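Local coordinates for protein putative tetrapyrrole (Corrin/porphyrin) methylase (PDB 3FFY) that probably methylates the 2'-hydroxyl of a cytidine ribose in 16S rRNA with S-adenosylmethionine, the chain here being the C-terminal part of the enzyme, at residues Lys19-Gly24 and Glu42-Val47; Thr34-Leu39 and Ala63-Pro68; Met46-Ser51 and Ile108-Ile113; Gln71-Arg76 and Glu83-Gly88. One frame throughout, in Å; residues are numbered along the deposited sequence.

Interaction 1: Lys19-Gly24 and Glu42-Val47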
loop_
_atom_site.group_PDB
_atom_site.type_symbol
_atom_site.label_atom_id
_atom_site.label_comp_id
_atom_site.label_asym_id
_atom_site.label_seq_id
_atom_site.Cartn_x
_atom_site.Cartn_y
_atom_site.Cartn_z
ATOM N N LYS A 19 -3.150 -2.526 -16.705
ATOM C CA LYS A 19 -2.243 -2.342 -17.831
ATOM C C LYS A 19 -0.984 -1.666 -17.333
ATOM O O LYS A 19 -1.041 -0.567 -16.747
ATOM C CB LYS A 19 -2.862 -1.513 -18.940
ATOM C CG LYS A 19 -4.052 -2.179 -19.617
ATOM C CD LYS A 19 -3.956 -2.041 -21.129
ATOM C CE LYS A 19 -3.053 -3.138 -21.742
ATOM N NZ LYS A 19 -3.757 -4.476 -21.834
ATOM N N PHE A 20 0.152 -2.334 -17.548
ATOM C CA PHE A 20 1.418 -1.834 -17.031
ATOM C C PHE A 20 2.597 -2.392 -17.798
ATOM O O PHE A 20 2.498 -3.457 -18.439
ATOM C CB PHE A 20 1.567 -2.089 -15.525
ATOM C CG PHE A 20 1.741 -3.535 -15.140
ATOM C CD1 PHE A 20 3.002 -4.119 -15.099
ATOM C CD2 PHE A 20 0.652 -4.305 -14.810
ATOM C CE1 PHE A 20 3.168 -5.457 -14.754
ATOM C CE2 PHE A 20 0.802 -5.638 -14.488
ATOM C CZ PHE A 20 2.056 -6.232 -14.469
ATOM N N CYS A 21 3.691 -1.643 -17.723
ATOM C CA CYS A 21 4.932 -1.980 -18.362
ATOM C C CYS A 21 5.977 -2.313 -17.332
ATOM O O CYS A 21 6.460 -1.431 -16.615
ATOM C CB CYS A 21 5.409 -0.796 -19.175
ATOM S SG CYS A 21 4.234 -0.381 -20.458
ATOM N N PHE A 22 6.339 -3.586 -17.256
ATOM C CA PHE A 22 7.468 -3.946 -16.432
ATOM C C PHE A 22 8.700 -3.488 -17.190
ATOM O O PHE A 22 8.925 -3.924 -18.308
ATOM C CB PHE A 22 7.529 -5.446 -16.138
ATOM C CG PHE A 22 8.728 -5.822 -15.339
ATOM C CD1 PHE A 22 8.768 -5.544 -13.976
ATOM C CD2 PHE A 22 9.866 -6.341 -15.952
ATOM C CE1 PHE A 22 9.923 -5.844 -13.209
ATOM C CE2 PHE A 22 10.998 -6.655 -15.210
ATOM C CZ PHE A 22 11.022 -6.392 -13.831
ATOM N N GLU A 23 9.477 -2.591 -16.580
ATOM C CA GLU A 23 10.714 -2.102 -17.205
ATOM C C GLU A 23 11.983 -2.675 -16.552
ATOM O O GLU A 23 13.050 -2.701 -17.161
ATOM C CB GLU A 23 10.759 -0.583 -17.123
ATOM C CG GLU A 23 9.516 0.137 -17.620
ATOM C CD GLU A 23 9.349 0.118 -19.129
ATOM O OE1 GLU A 23 10.285 -0.237 -19.885
ATOM O OE2 GLU A 23 8.255 0.494 -19.558
ATOM N N GLY A 24 11.879 -3.159 -15.316
ATOM C CA GLY A 24 13.036 -3.752 -14.621
ATOM C C GLY A 24 13.978 -2.670 -14.123
ATOM O O GLY A 24 13.553 -1.675 -13.581
ATOM N N GLU A 42 4.666 7.303 -22.767
ATOM C CA GLU A 42 4.040 6.071 -22.300
ATOM C C GLU A 42 2.828 6.425 -21.457
ATOM O O GLU A 42 2.969 7.118 -20.448
ATOM C CB GLU A 42 5.057 5.259 -21.488
ATOM C CG GLU A 42 4.572 3.889 -21.002
ATOM C CD GLU A 42 3.887 3.058 -22.102
ATOM O OE1 GLU A 42 4.549 2.639 -23.081
ATOM O OE2 GLU A 42 2.673 2.817 -21.966
ATOM N N HIS A 43 1.649 5.965 -21.864
ATOM C CA HIS A 43 0.429 6.231 -21.106
ATOM C C HIS A 43 0.143 5.187 -20.010
ATOM O O HIS A 43 -0.671 5.426 -19.134
ATOM C CB HIS A 43 -0.783 6.360 -22.030
ATOM C CG HIS A 43 -0.728 7.548 -22.960
ATOM N ND1 HIS A 43 0.283 7.739 -23.887
ATOM C CD2 HIS A 43 -1.586 8.589 -23.129
ATOM C CE1 HIS A 43 0.051 8.845 -24.579
ATOM N NE2 HIS A 43 -1.076 9.381 -24.140
ATOM N N ARG A 44 0.795 4.025 -20.058
ATOM C CA ARG A 44 0.581 2.968 -19.054
ATOM C C ARG A 44 1.492 3.212 -17.841
ATOM O O ARG A 44 2.547 3.786 -17.978
ATOM C CB ARG A 44 0.871 1.565 -19.626
ATOM C CG ARG A 44 0.011 1.109 -20.840
ATOM C CD ARG A 44 0.769 0.005 -21.616
ATOM N NE ARG A 44 0.081 -0.562 -22.793
ATOM C CZ ARG A 44 -0.092 -1.859 -22.985
ATOM N NH1 ARG A 44 0.370 -2.718 -22.093
ATOM N NH2 ARG A 44 -0.728 -2.291 -24.063
ATOM N N THR A 45 1.052 2.741 -16.666
ATOM C CA THR A 45 1.892 2.646 -15.468
ATOM C C THR A 45 3.159 1.867 -15.827
ATOM O O THR A 45 3.105 0.913 -16.562
ATOM C CB THR A 45 1.144 1.917 -14.352
ATOM O OG1 THR A 45 -0.047 2.656 -14.061
ATOM C CG2 THR A 45 2.001 1.775 -13.089
HETATM N N MSE A 46 4.292 2.311 -15.312
HETATM C CA MSE A 46 5.584 1.690 -15.552
HETATM C C MSE A 46 6.067 1.160 -14.235
HETATM O O MSE A 46 5.873 1.804 -13.198
HETATM C CB MSE A 46 6.548 2.725 -16.087
HETATM C CG MSE A 46 6.168 3.082 -17.516
HETATM SE SE MSE A 46 6.850 4.730 -18.058
HETATM C CE MSE A 46 5.603 5.856 -17.036
ATOM N N VAL A 47 6.707 0.001 -14.271
ATOM C CA VAL A 47 7.250 -0.583 -13.054
ATOM C C VAL A 47 8.728 -0.826 -13.255
ATOM O O VAL A 47 9.156 -1.421 -14.274
ATOM C CB VAL A 47 6.563 -1.925 -12.683
ATOM C CG1 VAL A 47 7.216 -2.497 -11.379
ATOM C CG2 VAL A 47 5.024 -1.707 -12.576
#

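Interaction 2: Thr34-Leu39 and Ala63-Pro68. With SO4 (sulfate ion), chain B.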
loop_
_atom_site.group_PDB
_atom_site.type_symbol
_atom_site.label_atom_id
_atom_site.label_comp_id
_atom_site.label_asym_id
_atom_site.label_seq_id
_atom_site.Cartn_x
_atom_site.Cartn_y
_atom_site.Cartn_z
ATOM N N THR A 34 18.603 7.166 -23.399
ATOM C CA THR A 34 17.740 6.612 -24.436
ATOM C C THR A 34 16.493 5.940 -23.880
ATOM O O THR A 34 15.399 6.251 -24.308
ATOM C CB THR A 34 18.484 5.604 -25.266
ATOM O OG1 THR A 34 19.672 6.228 -25.764
ATOM C CG2 THR A 34 17.597 5.114 -26.434
ATOM N N LYS A 35 16.652 5.016 -22.940
ATOM C CA LYS A 35 15.505 4.406 -22.311
ATOM C C LYS A 35 14.572 5.458 -21.720
ATOM O O LYS A 35 13.368 5.351 -21.872
ATOM C CB LYS A 35 15.928 3.445 -21.199
ATOM C CG LYS A 35 14.767 2.686 -20.577
ATOM C CD LYS A 35 14.184 1.621 -21.521
ATOM C CE LYS A 35 12.751 1.245 -21.147
ATOM N NZ LYS A 35 12.312 -0.066 -21.695
ATOM N N LEU A 36 15.111 6.459 -21.029
ATOM C CA LEU A 36 14.251 7.454 -20.347
ATOM C C LEU A 36 13.467 8.242 -21.378
ATOM O O LEU A 36 12.232 8.403 -21.293
ATOM C CB LEU A 36 15.098 8.416 -19.512
ATOM C CG LEU A 36 15.634 7.955 -18.147
ATOM C CD1 LEU A 36 16.482 9.055 -17.503
ATOM C CD2 LEU A 36 14.494 7.577 -17.230
ATOM N N LYS A 37 14.227 8.727 -22.352
ATOM C CA LYS A 37 13.700 9.463 -23.483
ATOM C C LYS A 37 12.585 8.641 -24.120
ATOM O O LYS A 37 11.548 9.186 -24.514
ATOM C CB LYS A 37 14.817 9.695 -24.510
ATOM C CG LYS A 37 14.832 11.041 -25.242
ATOM C CD LYS A 37 15.844 10.953 -26.433
ATOM C CE LYS A 37 15.655 12.048 -27.503
ATOM N NZ LYS A 37 16.027 11.559 -28.889
ATOM N N SER A 38 12.794 7.323 -24.201
ATOM C CA SER A 38 11.841 6.429 -24.872
ATOM C C SER A 38 10.503 6.330 -24.118
ATOM O O SER A 38 9.456 6.083 -24.739
ATOM C CB SER A 38 12.451 5.032 -25.100
ATOM O OG SER A 38 12.031 4.076 -24.143
ATOM N N LEU A 39 10.510 6.564 -22.802
ATOM C CA LEU A 39 9.285 6.346 -21.999
ATOM C C LEU A 39 8.389 7.582 -21.850
ATOM O O LEU A 39 7.301 7.530 -21.222
ATOM C CB LEU A 39 9.662 5.818 -20.632
ATOM C CG LEU A 39 10.245 4.423 -20.664
ATOM C CD1 LEU A 39 10.819 4.145 -19.273
ATOM C CD2 LEU A 39 9.192 3.360 -21.117
ATOM N N ALA A 63 11.679 12.969 -12.630
ATOM C CA ALA A 63 11.061 14.312 -12.570
ATOM C C ALA A 63 11.479 15.109 -13.784
ATOM O O ALA A 63 10.681 15.828 -14.380
ATOM C CB ALA A 63 11.463 15.072 -11.275
ATOM N N GLU A 64 12.746 15.008 -14.164
ATOM C CA GLU A 64 13.199 15.792 -15.316
ATOM C C GLU A 64 12.469 15.352 -16.589
ATOM O O GLU A 64 12.021 16.187 -17.353
ATOM C CB GLU A 64 14.703 15.684 -15.480
ATOM C CG GLU A 64 15.489 16.262 -14.338
ATOM C CD GLU A 64 16.964 16.008 -14.499
ATOM O OE1 GLU A 64 17.347 15.197 -15.352
ATOM O OE2 GLU A 64 17.768 16.611 -13.797
ATOM N N TYR A 65 12.322 14.040 -16.799
ATOM C CA TYR A 65 11.704 13.480 -18.035
ATOM C C TYR A 65 10.168 13.399 -18.027
ATOM O O TYR A 65 9.534 13.560 -19.070
ATOM C CB TYR A 65 12.241 12.059 -18.312
ATOM C CG TYR A 65 13.584 12.035 -18.967
ATOM C CD1 TYR A 65 14.747 12.222 -18.232
ATOM C CD2 TYR A 65 13.690 11.880 -20.356
ATOM C CE1 TYR A 65 15.988 12.229 -18.855
ATOM C CE2 TYR A 65 14.938 11.881 -20.999
ATOM C CZ TYR A 65 16.074 12.051 -20.246
ATOM O OH TYR A 65 17.277 12.036 -20.885
ATOM N N PHE A 66 9.572 13.121 -16.879
ATOM C CA PHE A 66 8.137 12.944 -16.816
ATOM C C PHE A 66 7.423 14.099 -16.150
ATOM O O PHE A 66 6.191 14.199 -16.250
ATOM C CB PHE A 66 7.816 11.642 -16.094
ATOM C CG PHE A 66 8.504 10.474 -16.693
ATOM C CD1 PHE A 66 8.194 10.062 -17.984
ATOM C CD2 PHE A 66 9.522 9.835 -16.022
ATOM C CE1 PHE A 66 8.870 9.000 -18.565
ATOM C CE2 PHE A 66 10.214 8.773 -16.601
ATOM C CZ PHE A 66 9.885 8.355 -17.862
ATOM N N GLY A 67 8.173 14.955 -15.452
ATOM C CA GLY A 67 7.596 16.120 -14.776
ATOM C C GLY A 67 7.484 15.868 -13.284
ATOM O O GLY A 67 7.093 14.767 -12.883
ATOM N N PRO A 68 7.819 16.875 -12.437
ATOM C CA PRO A 68 7.828 16.647 -10.948
ATOM C C PRO A 68 6.451 16.302 -10.337
ATOM O O PRO A 68 6.362 15.766 -9.235
ATOM C CB PRO A 68 8.361 17.974 -10.360
ATOM C CG PRO A 68 8.366 18.946 -11.485
ATOM C CD PRO A 68 8.368 18.182 -12.802
HETATM S S SO4 B . 22.650 7.024 -23.555
HETATM O O1 SO4 B . 22.462 7.244 -22.047
HETATM O O2 SO4 B . 23.594 5.853 -23.811
HETATM O O3 SO4 B . 22.870 8.381 -24.169
HETATM O O4 SO4 B . 21.323 6.615 -24.218
#

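Interaction 3: Met46-Ser51 and Ile108-Ile113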
loop_
_atom_site.group_PDB
_atom_site.type_symbol
_atom_site.label_atom_id
_atom_site.label_comp_id
_atom_site.label_asym_id
_atom_site.label_seq_id
_atom_site.Cartn_x
_atom_site.Cartn_y
_atom_site.Cartn_z
HETATM N N MSE A 46 4.292 2.311 -15.312
HETATM C CA MSE A 46 5.584 1.690 -15.552
HETATM C C MSE A 46 6.067 1.160 -14.235
HETATM O O MSE A 46 5.873 1.804 -13.198
HETATM C CB MSE A 46 6.548 2.725 -16.087
HETATM C CG MSE A 46 6.168 3.082 -17.516
HETATM SE SE MSE A 46 6.850 4.730 -18.058
HETATM C CE MSE A 46 5.603 5.856 -17.036
ATOM N N VAL A 47 6.707 0.001 -14.271
ATOM C CA VAL A 47 7.250 -0.583 -13.054
ATOM C C VAL A 47 8.728 -0.826 -13.255
ATOM O O VAL A 47 9.156 -1.421 -14.274
ATOM C CB VAL A 47 6.563 -1.925 -12.683
ATOM C CG1 VAL A 47 7.216 -2.497 -11.379
ATOM C CG2 VAL A 47 5.024 -1.707 -12.576
ATOM N N PHE A 48 9.500 -0.323 -12.297
ATOM C CA PHE A 48 10.967 -0.441 -12.291
ATOM C C PHE A 48 11.419 -1.003 -10.941
ATOM O O PHE A 48 10.748 -0.811 -9.922
ATOM C CB PHE A 48 11.633 0.934 -12.398
ATOM C CG PHE A 48 11.166 1.780 -13.566
ATOM C CD1 PHE A 48 11.876 1.792 -14.759
ATOM C CD2 PHE A 48 10.061 2.597 -13.429
ATOM C CE1 PHE A 48 11.446 2.599 -15.820
ATOM C CE2 PHE A 48 9.622 3.400 -14.472
ATOM C CZ PHE A 48 10.310 3.396 -15.668
ATOM N N TYR A 49 12.588 -1.644 -10.953
ATOM C CA TYR A 49 13.338 -2.035 -9.745
ATOM C C TYR A 49 14.532 -1.125 -9.621
ATOM O O TYR A 49 15.128 -0.725 -10.636
ATOM C CB TYR A 49 13.825 -3.484 -9.840
ATOM C CG TYR A 49 12.752 -4.543 -9.714
ATOM C CD1 TYR A 49 11.654 -4.357 -8.916
ATOM C CD2 TYR A 49 12.869 -5.752 -10.370
ATOM C CE1 TYR A 49 10.702 -5.357 -8.772
ATOM C CE2 TYR A 49 11.926 -6.749 -10.214
ATOM C CZ TYR A 49 10.843 -6.524 -9.415
ATOM O OH TYR A 49 9.885 -7.488 -9.239
ATOM N N GLU A 50 14.879 -0.791 -8.382
ATOM C CA GLU A 50 15.997 0.093 -8.135
ATOM C C GLU A 50 16.685 -0.248 -6.809
ATOM O O GLU A 50 16.075 -0.829 -5.888
ATOM C CB GLU A 50 15.510 1.540 -8.133
ATOM C CG GLU A 50 16.599 2.596 -8.184
ATOM C CD GLU A 50 17.561 2.347 -9.327
ATOM O OE1 GLU A 50 17.298 2.927 -10.403
ATOM O OE2 GLU A 50 18.507 1.516 -9.153
ATOM N N SER A 51 17.959 0.122 -6.719
ATOM C CA SER A 51 18.705 -0.053 -5.483
ATOM C C SER A 51 18.599 1.200 -4.630
ATOM O O SER A 51 18.294 2.316 -5.142
ATOM C CB SER A 51 20.153 -0.394 -5.797
ATOM O OG SER A 51 20.901 0.751 -6.149
ATOM N N ILE A 108 9.623 0.854 -8.027
ATOM C CA ILE A 108 9.054 2.109 -8.375
ATOM C C ILE A 108 7.896 1.856 -9.323
ATOM O O ILE A 108 8.066 1.209 -10.376
ATOM C CB ILE A 108 10.087 3.066 -9.070
ATOM C CG1 ILE A 108 11.365 3.143 -8.233
ATOM C CG2 ILE A 108 9.425 4.471 -9.332
ATOM C CD1 ILE A 108 12.594 3.860 -8.925
ATOM N N VAL A 109 6.722 2.362 -8.937
ATOM C CA VAL A 109 5.523 2.316 -9.793
ATOM C C VAL A 109 5.204 3.742 -10.180
ATOM O O VAL A 109 4.843 4.569 -9.327
ATOM C CB VAL A 109 4.324 1.657 -9.094
ATOM C CG1 VAL A 109 3.079 1.521 -10.077
ATOM C CG2 VAL A 109 4.757 0.300 -8.592
ATOM N N LEU A 110 5.409 4.039 -11.464
ATOM C CA LEU A 110 5.312 5.373 -12.036
ATOM C C LEU A 110 4.058 5.464 -12.922
ATOM O O LEU A 110 3.842 4.658 -13.818
ATOM C CB LEU A 110 6.549 5.642 -12.916
ATOM C CG LEU A 110 6.710 7.057 -13.531
ATOM C CD1 LEU A 110 6.865 8.218 -12.452
ATOM C CD2 LEU A 110 7.860 7.045 -14.598
ATOM N N ALA A 111 3.261 6.477 -12.665
ATOM C CA ALA A 111 2.076 6.795 -13.467
ATOM C C ALA A 111 2.491 7.128 -14.885
ATOM O O ALA A 111 3.538 7.774 -15.125
ATOM C CB ALA A 111 1.268 7.978 -12.810
ATOM N N GLY A 112 1.708 6.646 -15.837
ATOM C CA GLY A 112 1.922 7.059 -17.221
ATOM C C GLY A 112 1.388 8.457 -17.530
ATOM O O GLY A 112 0.836 9.140 -16.671
ATOM N N ILE A 113 1.505 8.854 -18.793
ATOM C CA ILE A 113 0.950 10.109 -19.296
ATOM C C ILE A 113 -0.535 9.901 -19.567
ATOM O O ILE A 113 -1.352 10.626 -18.993
ATOM C CB ILE A 113 1.739 10.528 -20.597
ATOM C CG1 ILE A 113 1.664 12.030 -20.917
ATOM C CG2 ILE A 113 1.263 9.721 -21.769
ATOM C CD1 ILE A 113 2.708 12.513 -22.043
#

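Interaction 4: Gln71-Arg76 and Glu83-Gly88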
loop_
_atom_site.group_PDB
_atom_site.type_symbol
_atom_site.label_atom_id
_atom_site.label_comp_id
_atom_site.label_asym_id
_atom_site.label_seq_id
_atom_site.Cartn_x
_atom_site.Cartn_y
_atom_site.Cartn_z
ATOM N N GLN A 71 2.666 11.250 -10.648
ATOM C CA GLN A 71 2.440 10.347 -9.543
ATOM C C GLN A 71 3.345 9.134 -9.600
ATOM O O GLN A 71 3.623 8.573 -10.670
ATOM C CB GLN A 71 0.962 9.941 -9.459
ATOM C CG GLN A 71 0.019 11.054 -9.025
ATOM C CD GLN A 71 0.247 11.489 -7.555
ATOM O OE1 GLN A 71 0.439 10.650 -6.671
ATOM N NE2 GLN A 71 0.192 12.790 -7.297
ATOM N N VAL A 72 3.839 8.756 -8.412
ATOM C CA VAL A 72 4.751 7.673 -8.258
ATOM C C VAL A 72 4.544 7.025 -6.901
ATOM O O VAL A 72 3.984 7.654 -5.954
ATOM C CB VAL A 72 6.191 8.199 -8.354
ATOM C CG1 VAL A 72 6.477 9.251 -7.209
ATOM C CG2 VAL A 72 7.234 7.054 -8.419
ATOM N N SER A 73 4.968 5.765 -6.796
ATOM C CA SER A 73 4.872 4.977 -5.556
ATOM C C SER A 73 6.185 4.218 -5.452
ATOM O O SER A 73 6.560 3.518 -6.410
ATOM C CB SER A 73 3.742 3.940 -5.667
ATOM O OG SER A 73 3.428 3.377 -4.404
ATOM N N VAL A 74 6.840 4.295 -4.301
ATOM C CA VAL A 74 8.046 3.529 -4.084
ATOM C C VAL A 74 7.780 2.583 -2.913
ATOM O O VAL A 74 7.283 3.000 -1.838
ATOM C CB VAL A 74 9.274 4.445 -3.886
ATOM C CG1 VAL A 74 10.474 3.617 -3.346
ATOM C CG2 VAL A 74 9.573 5.229 -5.218
ATOM N N SER A 75 8.031 1.309 -3.164
ATOM C CA SER A 75 7.662 0.269 -2.243
ATOM C C SER A 75 8.808 -0.683 -1.928
ATOM O O SER A 75 9.650 -1.062 -2.779
ATOM C CB SER A 75 6.483 -0.578 -2.775
ATOM O OG SER A 75 5.318 0.203 -2.873
ATOM N N ARG A 76 8.755 -1.139 -0.693
ATOM C CA ARG A 76 9.671 -2.126 -0.235
ATOM C C ARG A 76 8.890 -3.280 0.338
ATOM O O ARG A 76 7.948 -3.110 1.128
ATOM C CB ARG A 76 10.567 -1.478 0.804
ATOM C CG ARG A 76 11.689 -2.373 1.226
ATOM C CD ARG A 76 12.446 -1.739 2.312
ATOM N NE ARG A 76 12.833 -2.779 3.244
ATOM C CZ ARG A 76 12.549 -2.775 4.541
ATOM N NH1 ARG A 76 11.881 -1.757 5.086
ATOM N NH2 ARG A 76 12.951 -3.788 5.303
ATOM N N GLU A 83 4.267 -4.756 3.376
ATOM C CA GLU A 83 4.874 -3.827 2.427
ATOM C C GLU A 83 4.980 -2.482 3.103
ATOM O O GLU A 83 4.246 -2.154 4.016
ATOM C CB GLU A 83 4.015 -3.766 1.167
ATOM C CG GLU A 83 4.673 -3.137 -0.068
ATOM C CD GLU A 83 5.320 -4.104 -1.094
ATOM O OE1 GLU A 83 5.655 -3.573 -2.169
ATOM O OE2 GLU A 83 5.492 -5.343 -0.877
ATOM N N GLU A 84 5.928 -1.700 2.658
ATOM C CA GLU A 84 6.116 -0.362 3.117
ATOM C C GLU A 84 6.127 0.515 1.870
ATOM O O GLU A 84 6.816 0.187 0.904
ATOM C CB GLU A 84 7.463 -0.334 3.753
ATOM C CG GLU A 84 7.598 0.626 4.826
ATOM C CD GLU A 84 9.025 0.688 5.311
ATOM O OE1 GLU A 84 9.887 -0.008 4.685
ATOM O OE2 GLU A 84 9.270 1.410 6.314
ATOM N N THR A 85 5.375 1.603 1.867
ATOM C CA THR A 85 5.178 2.360 0.653
ATOM C C THR A 85 5.209 3.856 0.885
ATOM O O THR A 85 4.697 4.353 1.906
ATOM C CB THR A 85 3.853 1.937 -0.028
ATOM O OG1 THR A 85 3.975 0.573 -0.396
ATOM C CG2 THR A 85 3.552 2.732 -1.292
ATOM N N VAL A 86 5.863 4.558 -0.054
ATOM C CA VAL A 86 5.882 6.048 -0.125
ATOM C C VAL A 86 5.274 6.457 -1.446
ATOM O O VAL A 86 5.752 6.011 -2.513
ATOM C CB VAL A 86 7.286 6.649 0.052
ATOM C CG1 VAL A 86 7.207 8.191 0.038
ATOM C CG2 VAL A 86 7.946 6.124 1.435
ATOM N N ARG A 87 4.182 7.220 -1.398
ATOM C CA ARG A 87 3.476 7.629 -2.630
ATOM C C ARG A 87 3.127 9.096 -2.625
ATOM O O ARG A 87 2.785 9.653 -1.586
ATOM C CB ARG A 87 2.229 6.740 -2.958
ATOM C CG ARG A 87 1.509 6.082 -1.787
ATOM C CD ARG A 87 0.237 5.322 -2.236
ATOM N NE ARG A 87 -0.824 6.250 -2.640
ATOM C CZ ARG A 87 -1.757 6.773 -1.834
ATOM N NH1 ARG A 87 -1.822 6.466 -0.533
ATOM N NH2 ARG A 87 -2.650 7.621 -2.337
ATOM N N GLY A 88 3.225 9.705 -3.799
ATOM C CA GLY A 88 2.909 11.087 -4.012
ATOM C C GLY A 88 3.404 11.503 -5.383
ATOM O O GLY A 88 3.534 10.684 -6.283
#

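Interaction 1: Lys19-Gly24 and Glu42-Val47
Glu42 opens the contact by setting its carboxylate against the sulfur of Cys21, with CD 3.8 Å from SG; OE2 of the same group accepts the backbone N-H of Arg44 through its anti lone pair. Arg44, in one of its two modelled conformers and extended from CG to NE, packs CD on Cys21 SG, and Lys19 CE sits over one face of the guanidinium, 3.4 Å from NH2. Lys19 NZ and Arg44 NH2 are 4.3 Å apart, like charges that would be expected to disfavour a closer approach. Thr45 O receives Cys21 N at 2.9 Å, a bond of the parallel pairing. Met46, a selenomethionine, touches Cys21 CB loosely through CG, and its selenium end departs from strand 20-24. Val47 gives its N-H to Cys21 O (2.8 Å), while its own O takes Glu23 N at 2.6 Å and, weakly, Gly24 N. Its CG2, anti to the carbonyl carbon, meets Phe20 CD1 at 4.0 Å, and CG1 lies 4.3 Å from Phe22 CD1. Helix 32-38 connects the adjacent parallel strands 20-24 and 45-50 in a beta-alpha-beta unit; Leu10 of helix 6-12 covers the face of Phe20, Thr45 and Val47, and Glu23 bridges to Lys35.

Interaction 2: Thr34-Leu39 and Ala63-Pro68
Leu36 and Tyr65 meet with their side chains crossed at about a right angle, the leucine lying over one face of the phenol ring. Its CB stands almost exactly above the ring centre, 3.6 Å from the centroid and 6° off the normal, a well-centred CH-pi contact. A chi1 of -78° sets the leucine CG anti to the carbonyl carbon, and chi2 of 179° then places CD1, which touches Tyr65 CE1 at 3.5 Å. The other flank of the ring, at CE2, meets the start of the next residue, Lys37 N lying 3.5 Å from Tyr65 CE2 and the lysine CB a little farther off. The tyrosine therefore bears on both backbone and side chain of helix 32-38.

Phe66 is used differently. Its CE1 and CZ atoms meet Leu39: Leu39 O approaches CE1 at 3.4 Å near the ring plane, and Leu39 CB packs on CZ at 3.8 Å. Tyr65 CB lies over one face of the Phe66 ring; Tyr65 thus offers a face to Leu36, and Phe66 an edge to Leu39 O. Beyond the packing, Thr34 N donates a hydrogen bond to a sulfate oxygen, O4, at 2.9 Å; Gly31 N and Met33 N also bind this ion, which probably came from the crystallisation liquor.

The contact joins the C-terminal ends of helices 32-38 and 55-66. Leu36 also rests on Gln61 and Phe62 of the second helix, and Leu39 reaches Met46 and Phe48 on strand 45-50.

Interaction 3: Met46-Ser51 and Ile108-Ile113
Met46 and Leu110 lie side by side and point the same way, the selenomethionine with its terminal methyl bent against the leucine. The bend at chi3 (-75°) brings CE back to 3.5 Å from Leu110 CD2, and the same methyl sits 3.4 Å from Ala111 O and near the CA of Gly112, just beyond the strand. Leu110 is a bump with two neighbours: its CD2 also meets the Phe48 ring, coming within 4.1 Å of CE2. That ring has the carbonyl O of Ile108 at its edge, near its plane. Ile108 fills the next place along the face, its CB facing Phe48 CB and its CD1 reaching 3.8 Å to Glu50 CB. The carboxylate of Glu50 turns away from the contact, and Thr58 hydrogen-bonds its OE1. On the reverse face Val47 and Val109 make a looser pair, CG2 to CG2 at 4.5 Å, with Leu10 of helix 6-12 packed against both.

Four bonds hold the backbones at this spacing. Met46 and Leu110 exchange N-H and O in both directions, as do Phe48 and Ile108, with Met46 N to Leu110 O at 2.8 Å; Val47 and Val109 form the non-hydrogen-bonded pair between them. Phe62 and Phe66 of helix 55-66 close over the face of Phe48, Ile108 and Leu110. This is regular antiparallel pairing at the centre of a mixed beta sheet with helices on both faces, as in an alpha/beta domain.

Interaction 4: Gln71-Arg76 and Glu83-Gly88
A beta hairpin brings strands 71-77 and 82-87 together in antiparallel pairing, and its side-chain chemistry changes from one face to the other. On the face of Ser73, Ser75 and Thr85, hydroxyls meet: Ser75 OG and Thr85 OG1 share a hydrogen bond of 2.8 Å, in which either could be the donor. Thr85 CG2, anti to the backbone N, turns toward Ser73 OG at 3.2 Å, while Glu83 OE1 lies 3.2 Å from Ser75 CB. Val74 and Val86 are a hydrogen-bonded pair, Val74 N to Val86 O at 2.7 Å and Val86 N to Val74 O at 2.8 Å, and their side chains lie on the other face, against Leu93 of helix 90-99.

Toward the turn, Arg76 and Glu84 run side by side. Arg76 NH1 reaches Glu84 OE1 at 2.7 Å from the guanidinium edge; the N-H...O angle is only 126°, so the hydrogen bond within this salt bridge is weak, and the planes are 66° apart. Glu84 OE2 bonds weakly to His82 of the second subunit. At the far end Val72 N binds Gly88 O at 2.9 Å. Strand 82-87 of this hairpin is outermost within its chain, and through it the sheet continues, antiparallel, into the second subunit.

Interactions 1, 3 and 4 are cuts through one mixed sheet, whereas interaction 2 packs helix ends beside it. Interaction 3 lies deepest, near the chain's centre, with mostly apolar side chains over four backbone hydrogen bonds; it shares Met46 and Val47 with interaction 1, and its strand 106-110 bonds to the first strand of interaction 4 through Val109 N and Ser73 O. Interaction 1, on an outer strand, is partly buried and mixes charged and aromatic groups. Interaction 4, at the other margin, is mostly buried, covered by helices 6-12 and 90-99 and adjoined by the second subunit, and combines hydroxyls with a salt bridge. Interaction 2 relies on aromatic packing and meets interaction 3 at Phe66-Leu110 and Leu39-Phe48.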